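Long-range contacts in Lic12234 (Leptospira interrogans, PDB 4TZH), which is of unknown function but folds as a leucine-rich repeat solenoid and is a candidate virulence factor, perhaps acting through protein recognition: residues R159-W164 / I185-S190; I114-N119 / S137-S142; I148-G153 / R177-N182. One frame throughout, in Å; residues are numbered along the deposited sequence.

Contact 1. Residues R159-W164 / I185-S190. With ZN (zinc ion), chain K.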
loop_
_atom_site.group_PDB
_atom_site.type_symbol
_atom_site.label_atom_id
_atom_site.label_comp_id
_atom_site.label_asym_id
_atom_site.label_seq_id
_atom_site.Cartn_x
_atom_site.Cartn_y
_atom_site.Cartn_z
ATOM N N ARG A 159 -14.232 -3.028 -6.841
ATOM C CA ARG A 159 -14.851 -2.604 -8.096
ATOM C C ARG A 159 -13.925 -2.758 -9.279
ATOM O O ARG A 159 -14.384 -2.890 -10.414
ATOM C CB ARG A 159 -15.405 -1.176 -7.969
ATOM C CG ARG A 159 -16.552 -1.050 -6.929
ATOM C CD ARG A 159 -17.734 -1.987 -7.217
ATOM N NE ARG A 159 -18.709 -2.077 -6.121
ATOM C CZ ARG A 159 -18.972 -3.173 -5.411
ATOM N NH1 ARG A 159 -18.319 -4.303 -5.650
ATOM N NH2 ARG A 159 -19.879 -3.144 -4.446
ATOM N N ILE A 160 -12.608 -2.722 -9.032
ATOM C CA ILE A 160 -11.602 -2.907 -10.073
ATOM C C ILE A 160 -10.537 -3.838 -9.576
ATOM O O ILE A 160 -9.927 -3.575 -8.522
ATOM C CB ILE A 160 -10.936 -1.587 -10.535
ATOM C CG1 ILE A 160 -11.982 -0.583 -11.078
ATOM C CG2 ILE A 160 -9.873 -1.884 -11.600
ATOM C CD1 ILE A 160 -11.336 0.712 -11.607
ATOM N N LEU A 161 -10.283 -4.909 -10.351
ATOM C CA LEU A 161 -9.165 -5.801 -10.076
ATOM C C LEU A 161 -8.276 -5.767 -11.327
ATOM O O LEU A 161 -8.729 -6.237 -12.383
ATOM C CB LEU A 161 -9.634 -7.237 -9.783
ATOM C CG LEU A 161 -8.540 -8.271 -9.600
ATOM C CD1 LEU A 161 -7.643 -7.935 -8.401
ATOM C CD2 LEU A 161 -9.148 -9.675 -9.406
ATOM N N ASN A 162 -7.067 -5.190 -11.247
ATOM C CA ASN A 162 -6.235 -5.062 -12.443
ATOM C C ASN A 162 -5.087 -6.051 -12.394
ATOM O O ASN A 162 -4.211 -5.944 -11.529
ATOM C CB ASN A 162 -5.753 -3.623 -12.556
ATOM C CG ASN A 162 -5.171 -3.382 -13.920
ATOM O OD1 ASN A 162 -4.448 -4.217 -14.445
ATOM N ND2 ASN A 162 -5.607 -2.275 -14.564
ATOM N N LEU A 163 -5.117 -7.003 -13.313
ATOM C CA LEU A 163 -4.111 -8.072 -13.404
ATOM C C LEU A 163 -3.339 -7.976 -14.710
ATOM O O LEU A 163 -2.698 -8.949 -15.100
ATOM C CB LEU A 163 -4.769 -9.482 -13.298
ATOM C CG LEU A 163 -5.604 -9.679 -12.018
ATOM C CD1 LEU A 163 -6.322 -11.028 -12.047
ATOM C CD2 LEU A 163 -4.732 -9.604 -10.783
ATOM N N TRP A 164 -3.374 -6.812 -15.395
ATOM C CA TRP A 164 -2.654 -6.705 -16.665
ATOM C C TRP A 164 -1.190 -7.098 -16.542
ATOM O O TRP A 164 -0.560 -6.882 -15.508
ATOM C CB TRP A 164 -2.682 -5.270 -17.182
ATOM C CG TRP A 164 -4.017 -4.818 -17.741
ATOM C CD1 TRP A 164 -4.986 -5.588 -18.320
ATOM C CD2 TRP A 164 -4.465 -3.466 -17.843
ATOM N NE1 TRP A 164 -6.033 -4.784 -18.759
ATOM C CE2 TRP A 164 -5.745 -3.485 -18.454
ATOM C CE3 TRP A 164 -3.936 -2.243 -17.433
ATOM C CZ2 TRP A 164 -6.474 -2.315 -18.698
ATOM C CZ3 TRP A 164 -4.657 -1.081 -17.676
ATOM C CH2 TRP A 164 -5.919 -1.127 -18.276
ATOM N N ILE A 185 -18.123 -5.571 -10.529
ATOM C CA ILE A 185 -16.663 -5.460 -10.618
ATOM C C ILE A 185 -16.260 -5.517 -12.079
ATOM O O ILE A 185 -16.921 -6.190 -12.882
ATOM C CB ILE A 185 -15.964 -6.620 -9.821
ATOM C CG1 ILE A 185 -14.435 -6.409 -9.712
ATOM C CG2 ILE A 185 -16.309 -8.022 -10.365
ATOM C CD1 ILE A 185 -13.733 -7.402 -8.720
ATOM N N THR A 186 -15.177 -4.848 -12.415
ATOM C CA THR A 186 -14.532 -5.048 -13.700
ATOM C C THR A 186 -13.163 -5.685 -13.410
ATOM O O THR A 186 -12.428 -5.223 -12.523
ATOM C CB THR A 186 -14.482 -3.793 -14.582
ATOM O OG1 THR A 186 -13.870 -4.191 -15.809
ATOM C CG2 THR A 186 -13.710 -2.652 -13.958
ATOM N N ILE A 187 -12.856 -6.740 -14.131
ATOM C CA ILE A 187 -11.618 -7.474 -13.975
ATOM C C ILE A 187 -10.819 -7.287 -15.244
ATOM O O ILE A 187 -11.326 -7.555 -16.345
ATOM C CB ILE A 187 -11.904 -8.957 -13.647
ATOM C CG1 ILE A 187 -12.662 -9.044 -12.289
ATOM C CG2 ILE A 187 -10.578 -9.728 -13.549
ATOM C CD1 ILE A 187 -13.263 -10.423 -11.984
ATOM N N GLU A 188 -9.573 -6.836 -15.078
ATOM C CA GLU A 188 -8.683 -6.631 -16.204
ATOM C C GLU A 188 -7.623 -7.710 -16.241
ATOM O O GLU A 188 -6.772 -7.774 -15.377
ATOM C CB GLU A 188 -8.070 -5.230 -16.094
ATOM C CG GLU A 188 -9.066 -4.122 -16.470
ATOM C CD GLU A 188 -9.510 -4.155 -17.924
ATOM O OE1 GLU A 188 -8.923 -4.922 -18.717
ATOM O OE2 GLU A 188 -10.445 -3.386 -18.273
ATOM N N ILE A 189 -7.708 -8.594 -17.232
ATOM C CA ILE A 189 -6.724 -9.679 -17.412
ATOM C C ILE A 189 -6.222 -9.584 -18.858
ATOM O O ILE A 189 -7.052 -9.553 -19.778
ATOM C CB ILE A 189 -7.337 -11.071 -17.084
ATOM C CG1 ILE A 189 -7.811 -11.165 -15.612
ATOM C CG2 ILE A 189 -6.339 -12.217 -17.406
ATOM C CD1 ILE A 189 -8.756 -12.395 -15.322
ATOM N N SER A 190 -4.878 -9.531 -19.060
ATOM C CA SER A 190 -4.232 -9.475 -20.396
ATOM C C SER A 190 -4.356 -10.838 -21.089
ATOM O O SER A 190 -3.488 -11.233 -21.870
ATOM C CB SER A 190 -2.755 -9.087 -20.287
ATOM O OG SER A 190 -2.521 -7.706 -20.066
HETATM ZN ZN ZN K . -9.795 -4.709 -20.506
HETATM O O HOH W 1 -2.944 -10.556 -17.248
#
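Trp164 lies alongside Glu188, its indole over the start of the carboxylate side chain: Glu188 CB sits 3.3 Å above the ring plane, off toward the rim. Asn162 ND2 covers the same face, so Glu188 CB and the amide make a shallow seat for the indole. Asn162 OD1 is taken up by Trp164 N in an Asx turn, which fixes the amide there. Farther out, Glu188 bends at chi2 (-65°), bringing its carboxylate back to the indole NH. Trp164 NE1 donates to Glu188 OE1 at 2.9 Å, though not straight (131° at the hydrogen) and from above the carboxylate plane.

The backbones run parallel, and Thr186 N, Leu161 N, Glu188 N and Leu163 N each donate across the gap. Thr186 CG2 rests against Ile160 CG1 at 3.9 Å on the face shared with Asn162 and Glu188. On the other face, Leu161 CB faces the notch between Ile185 CD1 and Ile187 CG1, and Ile187 also packs on Ile176 of helix 173-179. Past the strand ends a water joins Leu163 O to Ser190 N.

Glu188 OE1 binds a zinc ion at 2.0 Å while accepting from the indole; Glu188 OE2 is a longer partner of the zinc at 2.7 Å, so the binding is lopsided. The metal probably polarises OE1, and the indole NH may help to set the carboxylate's direction toward the ion.

Contact 2. Residues I114-N119 / S137-S142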
loop_
_atom_site.group_PDB
_atom_site.type_symbol
_atom_site.label_atom_id
_atom_site.label_comp_id
_atom_site.label_asym_id
_atom_site.label_seq_id
_atom_site.Cartn_x
_atom_site.Cartn_y
_atom_site.Cartn_z
ATOM N N ILE A 114 -7.760 1.848 -1.560
ATOM C CA ILE A 114 -7.051 1.785 -2.841
ATOM C C ILE A 114 -5.660 1.280 -2.580
ATOM O O ILE A 114 -4.949 1.820 -1.722
ATOM C CB ILE A 114 -7.021 3.203 -3.479
ATOM C CG1 ILE A 114 -8.481 3.682 -3.792
ATOM C CG2 ILE A 114 -6.193 3.161 -4.772
ATOM C CD1 ILE A 114 -8.716 5.111 -4.162
ATOM N N LEU A 115 -5.283 0.179 -3.263
ATOM C CA LEU A 115 -3.981 -0.445 -3.067
ATOM C C LEU A 115 -3.315 -0.624 -4.430
ATOM O O LEU A 115 -3.849 -1.369 -5.257
ATOM C CB LEU A 115 -4.152 -1.784 -2.349
ATOM C CG LEU A 115 -2.905 -2.615 -2.119
ATOM C CD1 LEU A 115 -1.776 -1.813 -1.446
ATOM C CD2 LEU A 115 -3.211 -3.829 -1.280
ATOM N N TYR A 116 -2.210 0.066 -4.653
ATOM C CA TYR A 116 -1.490 -0.048 -5.921
ATOM C C TYR A 116 -0.223 -0.836 -5.710
ATOM O O TYR A 116 0.646 -0.433 -4.919
ATOM C CB TYR A 116 -1.093 1.343 -6.429
ATOM C CG TYR A 116 -2.178 2.063 -7.180
ATOM C CD1 TYR A 116 -2.428 1.784 -8.524
ATOM C CD2 TYR A 116 -2.954 3.027 -6.559
ATOM C CE1 TYR A 116 -3.431 2.455 -9.227
ATOM C CE2 TYR A 116 -3.924 3.743 -7.272
ATOM C CZ TYR A 116 -4.188 3.415 -8.583
ATOM O OH TYR A 116 -5.128 4.140 -9.276
ATOM N N LEU A 117 -0.120 -1.968 -6.376
ATOM C CA LEU A 117 1.025 -2.873 -6.244
ATOM C C LEU A 117 1.647 -3.103 -7.608
ATOM O O LEU A 117 2.449 -4.054 -7.718
ATOM C CB LEU A 117 0.590 -4.196 -5.613
ATOM C CG LEU A 117 0.295 -4.122 -4.126
ATOM C CD1 LEU A 117 -0.552 -5.292 -3.680
ATOM C CD2 LEU A 117 1.621 -4.089 -3.309
ATOM N N ASN A 118 1.358 -2.242 -8.592
ATOM C CA ASN A 118 1.899 -2.416 -9.953
ATOM C C ASN A 118 3.421 -2.477 -9.915
ATOM O O ASN A 118 4.044 -1.825 -9.085
ATOM C CB ASN A 118 1.552 -1.234 -10.851
ATOM C CG ASN A 118 0.159 -0.698 -10.694
ATOM O OD1 ASN A 118 -0.296 -0.379 -9.578
ATOM N ND2 ASN A 118 -0.461 -0.416 -11.834
ATOM N N ASN A 119 4.023 -3.192 -10.872
ATOM C CA ASN A 119 5.476 -3.214 -10.999
ATOM C C ASN A 119 6.213 -3.635 -9.749
ATOM O O ASN A 119 7.089 -2.913 -9.244
ATOM C CB ASN A 119 5.978 -1.843 -11.513
ATOM C CG ASN A 119 5.372 -1.449 -12.829
ATOM O OD1 ASN A 119 4.536 -0.551 -12.906
ATOM N ND2 ASN A 119 5.751 -2.141 -13.877
ATOM N N SER A 137 -10.286 -0.730 -5.029
ATOM C CA SER A 137 -9.453 -0.881 -6.213
ATOM C C SER A 137 -8.155 -1.582 -5.831
ATOM O O SER A 137 -7.495 -1.182 -4.865
ATOM C CB SER A 137 -9.142 0.499 -6.795
ATOM O OG SER A 137 -8.346 0.334 -7.960
ATOM N N LEU A 138 -7.819 -2.648 -6.570
ATOM C CA LEU A 138 -6.602 -3.412 -6.320
ATOM C C LEU A 138 -5.871 -3.537 -7.644
ATOM O O LEU A 138 -6.408 -4.177 -8.561
ATOM C CB LEU A 138 -6.921 -4.775 -5.730
ATOM C CG LEU A 138 -5.767 -5.738 -5.489
ATOM C CD1 LEU A 138 -4.676 -5.113 -4.597
ATOM C CD2 LEU A 138 -6.268 -7.041 -4.872
ATOM N N SER A 139 -4.667 -2.955 -7.734
ATOM C CA SER A 139 -3.909 -2.979 -8.966
ATOM C C SER A 139 -2.676 -3.818 -8.805
ATOM O O SER A 139 -1.867 -3.534 -7.912
ATOM C CB SER A 139 -3.563 -1.564 -9.360
ATOM O OG SER A 139 -3.067 -1.632 -10.681
ATOM N N LEU A 140 -2.568 -4.871 -9.598
ATOM C CA LEU A 140 -1.468 -5.842 -9.533
ATOM C C LEU A 140 -0.816 -5.962 -10.908
ATOM O O LEU A 140 -0.187 -6.991 -11.178
ATOM C CB LEU A 140 -2.027 -7.222 -9.100
ATOM C CG LEU A 140 -2.494 -7.262 -7.642
ATOM C CD1 LEU A 140 -3.463 -8.398 -7.418
ATOM C CD2 LEU A 140 -1.293 -7.343 -6.693
ATOM N N SER A 141 -0.916 -4.934 -11.742
ATOM C CA SER A 141 -0.354 -5.093 -13.069
ATOM C C SER A 141 1.148 -5.220 -13.033
ATOM O O SER A 141 1.799 -4.713 -12.111
ATOM C CB SER A 141 -0.758 -3.958 -13.992
ATOM O OG SER A 141 -0.392 -2.703 -13.444
ATOM N N SER A 142 1.711 -5.924 -14.019
ATOM C CA SER A 142 3.158 -6.098 -14.086
ATOM C C SER A 142 3.766 -6.662 -12.828
ATOM O O SER A 142 4.655 -6.063 -12.226
ATOM C CB SER A 142 3.842 -4.796 -14.490
ATOM O OG SER A 142 3.369 -4.366 -15.756
HETATM O O HOH W 2 -5.563 0.423 -7.293
HETATM O O HOH W 3 2.070 -1.770 -14.606
#
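Leu115 and Leu138 point the same way from neighbouring parallel strands, Leu115 CD2 touching Leu138 CD1 at 3.8 Å. Both have CG anti to the backbone N (chi1 177° and 176°), which carries both CG atoms off the strands in the same direction. Two residues on, Leu117 and Leu140 also lie side by side, though with CG anti to the carbonyl carbon: Leu117 CD1 meets Leu140 CD2 at 3.7 Å, and Leu117 CD1 also reaches Leu138 CD1. All four leucines are buried, and Leu138 packs further on Leu152.

Backbone hydrogen bonds hold the strands in line. Leu115 N donates to Ser137 O, Ser139 N to Leu115 O and Leu117 N to Ser139 O; beyond the strands the pairing persists, with Asn119 N reaching Ser141 O at 3.0 Å. Asn119 and Ser142, a matched pair, both adopt left-handed backbone conformations.

The face bearing Ile114, Tyr116, Ser137 and Ser139 is mixed, with Ser139 buried and the other three partly exposed. Ser139 CB lies 3.6 Å from Tyr116 CD1, and the ring of Tyr116 stands nearly parallel to that of Phe93 in the preceding strand. One water sits over the centre of the Tyr116 ring, donates to Leu115 O and bonds with Ser137 OG. A second donates to Asn119 OD1 and Ser142 OG, the latter also pairing with Asp165. The Asn118 amide approaches the hydroxyls of Ser139 and Ser141, but Asn118 and Ser141 were both modelled in two conformers, and the details are doubtful.

Leu117 O receives the side-chain amides of Asn120 and Asn143, one from its own turn and one from the next. Inward leucines on short parallel strands, followed by a turn whose asparagine amide binds backbone carbonyls, are the signature of the leucine-rich repeat.

Contact 3. Residues I148-G153 / R177-N182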
loop_
_atom_site.group_PDB
_atom_site.type_symbol
_atom_site.label_atom_id
_atom_site.label_comp_id
_atom_site.label_asym_id
_atom_site.label_seq_id
_atom_site.Cartn_x
_atom_site.Cartn_y
_atom_site.Cartn_z
ATOM N N ILE A 148 -3.951 -16.669 -7.558
ATOM C CA ILE A 148 -4.763 -15.699 -6.850
ATOM C C ILE A 148 -5.488 -16.478 -5.726
ATOM O O ILE A 148 -6.056 -17.530 -6.017
ATOM C CB ILE A 148 -5.712 -14.954 -7.837
ATOM C CG1 ILE A 148 -4.954 -13.858 -8.659
ATOM C CG2 ILE A 148 -6.979 -14.394 -7.151
ATOM C CD1 ILE A 148 -3.948 -12.947 -7.881
ATOM N N PRO A 149 -5.435 -16.058 -4.439
ATOM C CA PRO A 149 -6.134 -16.854 -3.406
ATOM C C PRO A 149 -7.645 -16.705 -3.496
ATOM O O PRO A 149 -8.130 -15.630 -3.855
ATOM C CB PRO A 149 -5.604 -16.295 -2.095
ATOM C CG PRO A 149 -5.276 -14.854 -2.417
ATOM C CD PRO A 149 -4.801 -14.852 -3.861
ATOM N N ASP A 150 -8.393 -17.780 -3.155
ATOM C CA ASP A 150 -9.860 -17.748 -3.164
ATOM C C ASP A 150 -10.409 -16.663 -2.241
ATOM O O ASP A 150 -11.480 -16.117 -2.516
ATOM C CB ASP A 150 -10.451 -19.109 -2.768
ATOM C CG ASP A 150 -10.173 -20.237 -3.736
ATOM O OD1 ASP A 150 -9.832 -19.950 -4.903
ATOM O OD2 ASP A 150 -10.331 -21.407 -3.339
ATOM N N GLU A 151 -9.648 -16.307 -1.173
ATOM C CA GLU A 151 -10.041 -15.272 -0.221
ATOM C C GLU A 151 -10.209 -13.902 -0.877
ATOM O O GLU A 151 -10.884 -13.050 -0.315
ATOM C CB GLU A 151 -9.063 -15.197 0.961
ATOM C CG GLU A 151 -9.117 -16.408 1.889
ATOM C CD GLU A 151 -8.267 -17.598 1.492
ATOM O OE1 GLU A 151 -7.633 -17.560 0.412
ATOM O OE2 GLU A 151 -8.224 -18.572 2.278
ATOM N N LEU A 152 -9.664 -13.698 -2.094
ATOM C CA LEU A 152 -9.885 -12.431 -2.790
ATOM C C LEU A 152 -11.378 -12.206 -3.041
ATOM O O LEU A 152 -11.862 -11.076 -3.039
ATOM C CB LEU A 152 -9.080 -12.387 -4.094
ATOM C CG LEU A 152 -8.725 -10.995 -4.597
ATOM C CD1 LEU A 152 -7.709 -10.328 -3.704
ATOM C CD2 LEU A 152 -8.149 -11.053 -5.993
ATOM N N GLY A 153 -12.119 -13.305 -3.167
ATOM C CA GLY A 153 -13.559 -13.249 -3.365
ATOM C C GLY A 153 -14.322 -12.682 -2.183
ATOM O O GLY A 153 -15.505 -12.361 -2.311
ATOM N N ARG A 177 -13.116 -14.846 -12.371
ATOM C CA ARG A 177 -14.420 -14.199 -12.425
ATOM C C ARG A 177 -15.417 -14.900 -11.528
ATOM O O ARG A 177 -16.227 -14.219 -10.898
ATOM C CB ARG A 177 -14.935 -14.078 -13.861
ATOM C CG ARG A 177 -14.035 -13.196 -14.727
ATOM C CD ARG A 177 -14.588 -13.025 -16.128
ATOM N NE ARG A 177 -13.841 -12.014 -16.890
ATOM C CZ ARG A 177 -14.088 -10.710 -16.842
ATOM N NH1 ARG A 177 -15.062 -10.241 -16.073
ATOM N NH2 ARG A 177 -13.357 -9.862 -17.559
ATOM N N LYS A 178 -15.329 -16.255 -11.421
ATOM C CA LYS A 178 -16.219 -17.011 -10.539
ATOM C C LYS A 178 -16.085 -16.594 -9.071
ATOM O O LYS A 178 -17.078 -16.650 -8.344
ATOM C CB LYS A 178 -15.984 -18.520 -10.683
ATOM C CG LYS A 178 -16.955 -19.203 -11.635
ATOM C CD LYS A 178 -16.688 -20.705 -11.759
ATOM C CE LYS A 178 -17.828 -21.553 -11.223
ATOM N NZ LYS A 178 -17.467 -22.994 -11.144
ATOM N N LEU A 179 -14.887 -16.118 -8.637
ATOM C CA LEU A 179 -14.711 -15.675 -7.250
ATOM C C LEU A 179 -15.640 -14.509 -6.900
ATOM O O LEU A 179 -16.011 -14.349 -5.731
ATOM C CB LEU A 179 -13.255 -15.255 -6.956
ATOM C CG LEU A 179 -12.143 -16.286 -7.155
ATOM C CD1 LEU A 179 -10.796 -15.640 -6.925
ATOM C CD2 LEU A 179 -12.331 -17.506 -6.216
ATOM N N PHE A 180 -16.004 -13.700 -7.913
ATOM C CA PHE A 180 -16.842 -12.496 -7.767
ATOM C C PHE A 180 -18.141 -12.611 -8.562
ATOM O O PHE A 180 -18.654 -11.591 -9.045
ATOM C CB PHE A 180 -16.080 -11.289 -8.300
ATOM C CG PHE A 180 -14.723 -11.079 -7.687
ATOM C CD1 PHE A 180 -14.584 -10.380 -6.496
ATOM C CD2 PHE A 180 -13.583 -11.554 -8.314
ATOM C CE1 PHE A 180 -13.317 -10.144 -5.955
ATOM C CE2 PHE A 180 -12.326 -11.351 -7.757
ATOM C CZ PHE A 180 -12.201 -10.637 -6.585
ATOM N N ARG A 181 -18.651 -13.842 -8.710
ATOM C CA ARG A 181 -19.825 -14.203 -9.504
ATOM C C ARG A 181 -20.917 -13.126 -9.584
ATOM O O ARG A 181 -21.164 -12.624 -10.678
ATOM C CB ARG A 181 -20.420 -15.548 -9.037
ATOM C CG ARG A 181 -21.293 -16.225 -10.093
ATOM C CD ARG A 181 -21.829 -17.555 -9.613
ATOM N NE ARG A 181 -22.790 -18.123 -10.560
ATOM C CZ ARG A 181 -23.308 -19.344 -10.463
ATOM N NH1 ARG A 181 -22.960 -20.144 -9.462
ATOM N NH2 ARG A 181 -24.174 -19.776 -11.369
ATOM N N ASN A 182 -21.562 -12.774 -8.462
ATOM C CA ASN A 182 -22.679 -11.820 -8.484
ATOM C C ASN A 182 -22.274 -10.351 -8.499
ATOM O O ASN A 182 -22.936 -9.533 -9.143
ATOM C CB ASN A 182 -23.646 -12.083 -7.321
ATOM C CG ASN A 182 -24.165 -13.502 -7.243
ATOM O OD1 ASN A 182 -24.712 -14.057 -8.207
ATOM N ND2 ASN A 182 -24.016 -14.117 -6.079
#
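Phe180 swings its ring under the turn at Leu152 and Gly153, with Gly153 CA over one face and Leu152 O 3.4 Å from Phe180 CE1. Leu152 completes this tight part obliquely, its CG 4.0 Å from Phe180 CZ. Phe180 CG lies beside its own backbone N (chi1 -55°), which starts the ring toward the interior, where it also packs on Leu161, Ile185 and Ile187. The backbones come close as well: Gly153 has no CB, and its CA lies 3.6 Å from Leu179 O.

Leu179 makes the second contact, reaching across the start of the 3-10 segment 150-153. Its two methyls diverge. The inner one, CD1, meets Ile148 CG2 at 4.0 Å, whereas Leu179 CD2 turns outward to Asp150 OD1 at 3.7 Å; the Leu179 and Asp150 side chains cross at about a right angle. Only here, where CD2 lies beside the exposed Asp150, does the contact thin.

No hydrogen bond spans the two segments; each turn satisfies amides internally, as when Gly153 N donates to Asp150 O. Cohesion therefore rests on apolar contact and shape, with Leu179 and Phe180 pressed onto the loop that leads from strand 137-139 to strand 160-162, and the one charged group involved, the Asp150 carboxylate, kept at the solvent margin.

Contacts 1 and 2 are steps of one parallel sheet, their centres about 10 Å apart: strand 160-162 follows strand 137-139, and Asn162 O probably accepts from Leu140 N, as Trp164 O does from Ser142 N. Contact 3 lies on the convex-side flank of the same coil, about 12 Å from contact 1 and about 17 Å from contact 2, centre to centre. Leu152 bridges all three, its CD2 touching Leu161 CD2 and its CD1 touching Leu138 CD2, both at 3.8 Å. The segments of contacts 1 and 3 alternate along the chain, ending in strand 186-188, the outermost at this end. The zinc ion on Glu188 belongs to the sheet face turned away from this leucine core.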